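Long-range contact in multisubunit Na+/H+ antiporter, E subunit (Anoxybacillus flavithermus, PDB 6Z16), which probably contributes, as a membrane subunit of a multisubunit complex, to the exchange of sodium ions for protons across the cell membrane: residues E[4-15]-E[27-38]. Sequence-based numbering, arbitrary orientation.
Sequences QILLNVILAFVW and FLVGYMIGLFIL. With PTY (phosphatidylethanolamine), chain B.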
loop_
_atom_site.group_PDB
_atom_site.type_symbol
_atom_site.label_atom_id
_atom_site.label_comp_id
_atom_site.label_asym_id
_atom_site.label_seq_id
_atom_site.Cartn_x
_atom_site.Cartn_y
_atom_site.Cartn_z
ATOM N N GLN E 4 -8.459 -13.054 -6.751
ATOM C CA GLN E 4 -9.240 -12.688 -5.579
ATOM C C GLN E 4 -8.430 -11.823 -4.633
ATOM O O GLN E 4 -8.969 -10.902 -4.011
ATOM C CB GLN E 4 -9.702 -13.942 -4.865
ATOM C CG GLN E 4 -10.452 -14.888 -5.748
ATOM C CD GLN E 4 -10.844 -16.124 -5.006
ATOM O OE1 GLN E 4 -10.625 -16.221 -3.804
ATOM N NE2 GLN E 4 -11.373 -17.103 -5.717
ATOM N N ILE E 5 -7.127 -12.085 -4.529
ATOM C CA ILE E 5 -6.287 -11.275 -3.658
ATOM C C ILE E 5 -6.129 -9.877 -4.234
ATOM O O ILE E 5 -6.231 -8.879 -3.511
ATOM C CB ILE E 5 -4.927 -11.956 -3.444
ATOM C CG1 ILE E 5 -5.122 -13.371 -2.917
ATOM C CG2 ILE E 5 -4.107 -11.179 -2.443
ATOM C CD1 ILE E 5 -3.858 -14.171 -2.857
ATOM N N LEU E 6 -5.925 -9.786 -5.552
ATOM C CA LEU E 6 -5.852 -8.490 -6.224
ATOM C C LEU E 6 -7.175 -7.742 -6.127
ATOM O O LEU E 6 -7.200 -6.512 -5.983
ATOM C CB LEU E 6 -5.466 -8.693 -7.689
ATOM C CG LEU E 6 -5.338 -7.428 -8.532
ATOM C CD1 LEU E 6 -4.169 -6.580 -8.076
ATOM C CD2 LEU E 6 -5.235 -7.773 -9.993
ATOM N N LEU E 7 -8.283 -8.479 -6.164
ATOM C CA LEU E 7 -9.597 -7.868 -6.100
ATOM C C LEU E 7 -9.867 -7.326 -4.704
ATOM O O LEU E 7 -10.458 -6.253 -4.552
ATOM C CB LEU E 7 -10.640 -8.898 -6.518
ATOM C CG LEU E 7 -11.955 -8.389 -7.095
ATOM C CD1 LEU E 7 -12.455 -9.407 -8.081
ATOM C CD2 LEU E 7 -12.999 -8.146 -6.038
ATOM N N ASN E 8 -9.397 -8.038 -3.679
ATOM C CA ASN E 8 -9.495 -7.544 -2.311
ATOM C C ASN E 8 -8.624 -6.306 -2.106
ATOM O O ASN E 8 -9.021 -5.373 -1.392
ATOM C CB ASN E 8 -9.099 -8.662 -1.349
ATOM C CG ASN E 8 -9.737 -8.530 0.023
ATOM O OD1 ASN E 8 -9.811 -9.505 0.765
ATOM N ND2 ASN E 8 -10.185 -7.331 0.376
ATOM N N VAL E 9 -7.449 -6.269 -2.745
ATOM C CA VAL E 9 -6.585 -5.091 -2.641
ATOM C C VAL E 9 -7.232 -3.877 -3.307
ATOM O O VAL E 9 -7.231 -2.768 -2.750
ATOM C CB VAL E 9 -5.194 -5.397 -3.227
ATOM C CG1 VAL E 9 -4.349 -4.136 -3.318
ATOM C CG2 VAL E 9 -4.477 -6.403 -2.357
ATOM N N ILE E 10 -7.840 -4.067 -4.480
ATOM C CA ILE E 10 -8.426 -2.903 -5.138
ATOM C C ILE E 10 -9.743 -2.494 -4.476
ATOM O O ILE E 10 -10.104 -1.315 -4.512
ATOM C CB ILE E 10 -8.564 -3.125 -6.660
ATOM C CG1 ILE E 10 -9.495 -4.285 -7.026
ATOM C CG2 ILE E 10 -7.196 -3.341 -7.290
ATOM C CD1 ILE E 10 -10.909 -3.879 -7.415
ATOM N N LEU E 11 -10.464 -3.422 -3.831
ATOM C CA LEU E 11 -11.610 -3.004 -3.023
ATOM C C LEU E 11 -11.177 -2.238 -1.782
ATOM O O LEU E 11 -11.889 -1.327 -1.345
ATOM C CB LEU E 11 -12.472 -4.196 -2.614
ATOM C CG LEU E 11 -13.350 -4.853 -3.676
ATOM C CD1 LEU E 11 -14.090 -6.025 -3.082
ATOM C CD2 LEU E 11 -14.328 -3.855 -4.240
ATOM N N ALA E 12 -10.020 -2.577 -1.209
ATOM C CA ALA E 12 -9.470 -1.741 -0.147
ATOM C C ALA E 12 -9.076 -0.362 -0.664
ATOM O O ALA E 12 -9.229 0.635 0.053
ATOM C CB ALA E 12 -8.273 -2.433 0.497
ATOM N N PHE E 13 -8.591 -0.288 -1.907
ATOM C CA PHE E 13 -8.324 1.008 -2.535
ATOM C C PHE E 13 -9.601 1.823 -2.713
ATOM O O PHE E 13 -9.610 3.037 -2.475
ATOM C CB PHE E 13 -7.640 0.810 -3.888
ATOM C CG PHE E 13 -6.202 0.399 -3.795
ATOM C CD1 PHE E 13 -5.476 0.608 -2.635
ATOM C CD2 PHE E 13 -5.578 -0.204 -4.874
ATOM C CE1 PHE E 13 -4.151 0.230 -2.556
ATOM C CE2 PHE E 13 -4.257 -0.589 -4.801
ATOM C CZ PHE E 13 -3.542 -0.373 -3.642
ATOM N N VAL E 14 -10.685 1.171 -3.146
ATOM C CA VAL E 14 -11.968 1.849 -3.322
ATOM C C VAL E 14 -12.517 2.317 -1.976
ATOM O O VAL E 14 -13.088 3.409 -1.875
ATOM C CB VAL E 14 -12.955 0.927 -4.069
ATOM C CG1 VAL E 14 -14.347 1.520 -4.133
ATOM C CG2 VAL E 14 -12.472 0.688 -5.479
ATOM N N TRP E 15 -12.309 1.528 -0.917
ATOM C CA TRP E 15 -12.711 1.963 0.420
ATOM C C TRP E 15 -11.895 3.162 0.893
ATOM O O TRP E 15 -12.436 4.064 1.544
ATOM C CB TRP E 15 -12.579 0.822 1.428
ATOM C CG TRP E 15 -12.980 1.256 2.808
ATOM C CD1 TRP E 15 -12.150 1.654 3.817
ATOM C CD2 TRP E 15 -14.309 1.347 3.326
ATOM N NE1 TRP E 15 -12.880 1.996 4.926
ATOM C CE2 TRP E 15 -14.208 1.812 4.652
ATOM C CE3 TRP E 15 -15.574 1.083 2.799
ATOM C CZ2 TRP E 15 -15.322 2.014 5.455
ATOM C CZ3 TRP E 15 -16.676 1.284 3.596
ATOM C CH2 TRP E 15 -16.544 1.748 4.910
ATOM N N PHE E 27 -6.625 1.080 5.126
ATOM C CA PHE E 27 -6.370 -0.028 4.212
ATOM C C PHE E 27 -6.721 -1.365 4.852
ATOM O O PHE E 27 -7.305 -2.232 4.197
ATOM C CB PHE E 27 -4.910 -0.020 3.757
ATOM C CG PHE E 27 -4.578 -1.107 2.778
ATOM C CD1 PHE E 27 -4.969 -1.003 1.454
ATOM C CD2 PHE E 27 -3.883 -2.235 3.180
ATOM C CE1 PHE E 27 -4.669 -2.001 0.546
ATOM C CE2 PHE E 27 -3.585 -3.238 2.279
ATOM C CZ PHE E 27 -3.978 -3.121 0.959
ATOM N N LEU E 28 -6.394 -1.540 6.136
ATOM C CA LEU E 28 -6.759 -2.779 6.822
ATOM C C LEU E 28 -8.265 -2.895 7.020
ATOM O O LEU E 28 -8.823 -3.993 6.888
ATOM C CB LEU E 28 -6.035 -2.885 8.164
ATOM C CG LEU E 28 -4.683 -3.607 8.209
ATOM C CD1 LEU E 28 -3.563 -2.847 7.536
ATOM C CD2 LEU E 28 -4.315 -3.924 9.648
ATOM N N VAL E 29 -8.937 -1.778 7.327
ATOM C CA VAL E 29 -10.396 -1.794 7.473
ATOM C C VAL E 29 -11.064 -2.154 6.149
ATOM O O VAL E 29 -11.946 -3.024 6.093
ATOM C CB VAL E 29 -10.897 -0.442 8.015
ATOM C CG1 VAL E 29 -12.408 -0.386 7.991
ATOM C CG2 VAL E 29 -10.413 -0.230 9.431
ATOM N N GLY E 30 -10.620 -1.523 5.059
ATOM C CA GLY E 30 -11.150 -1.849 3.749
ATOM C C GLY E 30 -10.806 -3.249 3.291
ATOM O O GLY E 30 -11.590 -3.875 2.575
ATOM N N TYR E 31 -9.662 -3.779 3.731
ATOM C CA TYR E 31 -9.302 -5.148 3.386
ATOM C C TYR E 31 -10.188 -6.149 4.115
ATOM O O TYR E 31 -10.567 -7.174 3.543
ATOM C CB TYR E 31 -7.830 -5.406 3.703
ATOM C CG TYR E 31 -7.367 -6.778 3.273
ATOM C CD1 TYR E 31 -7.094 -7.048 1.940
ATOM C CD2 TYR E 31 -7.223 -7.810 4.196
ATOM C CE1 TYR E 31 -6.678 -8.301 1.537
ATOM C CE2 TYR E 31 -6.814 -9.069 3.799
ATOM C CZ TYR E 31 -6.543 -9.306 2.468
ATOM O OH TYR E 31 -6.132 -10.554 2.064
ATOM N N MET E 32 -10.538 -5.861 5.373
ATOM C CA MET E 32 -11.459 -6.729 6.108
ATOM C C MET E 32 -12.859 -6.699 5.500
ATOM O O MET E 32 -13.507 -7.750 5.352
ATOM C CB MET E 32 -11.498 -6.312 7.578
ATOM C CG MET E 32 -10.206 -6.582 8.336
ATOM S SD MET E 32 -10.168 -5.878 9.997
ATOM C CE MET E 32 -11.344 -6.922 10.848
ATOM N N ILE E 33 -13.327 -5.502 5.127
ATOM C CA ILE E 33 -14.633 -5.364 4.479
ATOM C C ILE E 33 -14.651 -6.094 3.140
ATOM O O ILE E 33 -15.602 -6.822 2.826
ATOM C CB ILE E 33 -14.991 -3.874 4.328
ATOM C CG1 ILE E 33 -15.168 -3.227 5.695
ATOM C CG2 ILE E 33 -16.271 -3.693 3.550
ATOM C CD1 ILE E 33 -15.210 -1.732 5.637
ATOM N N GLY E 34 -13.580 -5.957 2.355
ATOM C CA GLY E 34 -13.487 -6.680 1.102
ATOM C C GLY E 34 -13.353 -8.177 1.278
ATOM O O GLY E 34 -13.801 -8.941 0.424
ATOM N N LEU E 35 -12.756 -8.615 2.389
ATOM C CA LEU E 35 -12.709 -10.039 2.704
ATOM C C LEU E 35 -14.107 -10.589 2.941
ATOM O O LEU E 35 -14.454 -11.670 2.442
ATOM C CB LEU E 35 -11.819 -10.265 3.926
ATOM C CG LEU E 35 -11.620 -11.688 4.448
ATOM C CD1 LEU E 35 -10.957 -12.560 3.413
ATOM C CD2 LEU E 35 -10.804 -11.654 5.724
ATOM N N PHE E 36 -14.939 -9.828 3.661
ATOM C CA PHE E 36 -16.331 -10.232 3.869
ATOM C C PHE E 36 -17.107 -10.256 2.553
ATOM O O PHE E 36 -17.890 -11.183 2.295
ATOM C CB PHE E 36 -17.009 -9.292 4.865
ATOM C CG PHE E 36 -16.495 -9.413 6.277
ATOM C CD1 PHE E 36 -15.767 -10.524 6.686
ATOM C CD2 PHE E 36 -16.742 -8.406 7.198
ATOM C CE1 PHE E 36 -15.294 -10.624 7.980
ATOM C CE2 PHE E 36 -16.275 -8.503 8.495
ATOM C CZ PHE E 36 -15.551 -9.613 8.886
ATOM N N ILE E 37 -16.870 -9.257 1.698
ATOM C CA ILE E 37 -17.585 -9.146 0.427
ATOM C C ILE E 37 -17.207 -10.280 -0.523
ATOM O O ILE E 37 -18.076 -10.883 -1.162
ATOM C CB ILE E 37 -17.328 -7.761 -0.187
ATOM C CG1 ILE E 37 -18.006 -6.705 0.665
ATOM C CG2 ILE E 37 -17.849 -7.666 -1.598
ATOM C CD1 ILE E 37 -17.548 -5.344 0.373
ATOM N N LEU E 38 -15.916 -10.605 -0.617
ATOM C CA LEU E 38 -15.505 -11.771 -1.389
ATOM C C LEU E 38 -15.960 -13.081 -0.770
ATOM O O LEU E 38 -16.086 -14.072 -1.496
ATOM C CB LEU E 38 -13.992 -11.821 -1.567
ATOM C CG LEU E 38 -13.367 -11.165 -2.792
ATOM C CD1 LEU E 38 -13.366 -9.672 -2.704
ATOM C CD2 LEU E 38 -11.971 -11.672 -2.938
HETATM C C1 PTY B . -15.817 -10.068 -11.709
HETATM C C2 PTY B . -12.300 -15.229 -12.040
HETATM C C3 PTY B . -13.577 -15.278 -12.904
HETATM O O4 PTY B . -14.607 -9.489 -12.246
HETATM C C5 PTY B . -16.112 -12.070 -10.189
HETATM C C6 PTY B . -15.445 -10.734 -10.406
HETATM O O7 PTY B . -15.560 -9.813 -9.261
HETATM C C8 PTY B . -16.723 -9.197 -8.948
HETATM O O10 PTY B . -17.812 -9.564 -9.298
HETATM C C11 PTY B . -16.468 -7.982 -8.109
HETATM C C12 PTY B . -15.352 -7.125 -8.688
HETATM C C13 PTY B . -15.757 -5.689 -8.957
HETATM C C14 PTY B . -16.090 -4.889 -7.713
HETATM C C15 PTY B . -16.349 -3.420 -8.000
HETATM C C16 PTY B . -15.159 -2.709 -8.618
HETATM C C17 PTY B . -15.450 -1.292 -9.082
HETATM C C18 PTY B . -15.850 -0.338 -7.967
HETATM C C19 PTY B . -16.076 1.091 -8.433
HETATM C C20 PTY B . -14.867 1.715 -9.111
HETATM C C30 PTY B . -14.728 -8.424 -13.037
HETATM C C31 PTY B . -13.384 -7.960 -13.514
HETATM O O30 PTY B . -15.777 -7.919 -13.325
HETATM C C32 PTY B . -12.674 -7.049 -12.522
HETATM C C33 PTY B . -13.372 -5.711 -12.348
HETATM C C34 PTY B . -12.504 -4.638 -11.709
HETATM C C35 PTY B . -13.139 -3.257 -11.725
HETATM C C36 PTY B . -12.216 -2.146 -11.257
HETATM C C37 PTY B . -10.988 -1.955 -12.135
HETATM P P1 PTY B . -15.614 -13.793 -12.044
HETATM O O11 PTY B . -14.215 -13.986 -12.770
HETATM O O12 PTY B . -16.031 -15.036 -11.685
HETATM O O13 PTY B . -16.500 -13.070 -12.848
HETATM O O14 PTY B . -15.284 -13.075 -10.810
HETATM N N1 PTY B . -12.052 -16.557 -11.478
#
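Asn-8 makes the polar link between helices 4-15 and 27-38: its ND2 donates to Tyr-31 O at 3.2 Å, on a lone pair in the carbonyl plane. The N-H...O angle is 153°, with the acceptor slightly tilted out of the Asn-8 amide plane. That oxygen also accepts the helical bond from Leu-35 N, so two donors grip it. The amide lies almost flat, 15° from parallel, over one face of the Tyr-31 ring; Asn-8 CG lies 3.4 Å from Tyr-31 CE1. Having CG anti to the backbone N carries the Asn-8 amide over this ring and up to Tyr-31 O, and Tyr-50 completes the polar cluster by bonding both Asn-8 OD1 and Tyr-31 OH.

Close backbone approach rests on small residues: the CA atoms of Ala-12 and Gly-30 are 4.2 Å apart, and Gly-34 faces Asn-8 one turn on.

Apolar contacts flank the crossing. On one side Ile-33 CD1 sits over the six-membered ring of Trp-15, a CH-pi contact 3.6 Å from its centroid; on the other Leu-38 CD1 touches Leu-7 CD2 and Leu-11 CD1. Phe-27 CE1 meets Ala-12 CB at 3.6 Å, and Leu-7 CD1 borders the bound phosphatidylethanolamine.

The pair, crossing at 126°, forms a splayed helical hairpin, probably within the membrane, with a GxxxG motif, Gly-30 to Gly-34, at its interface.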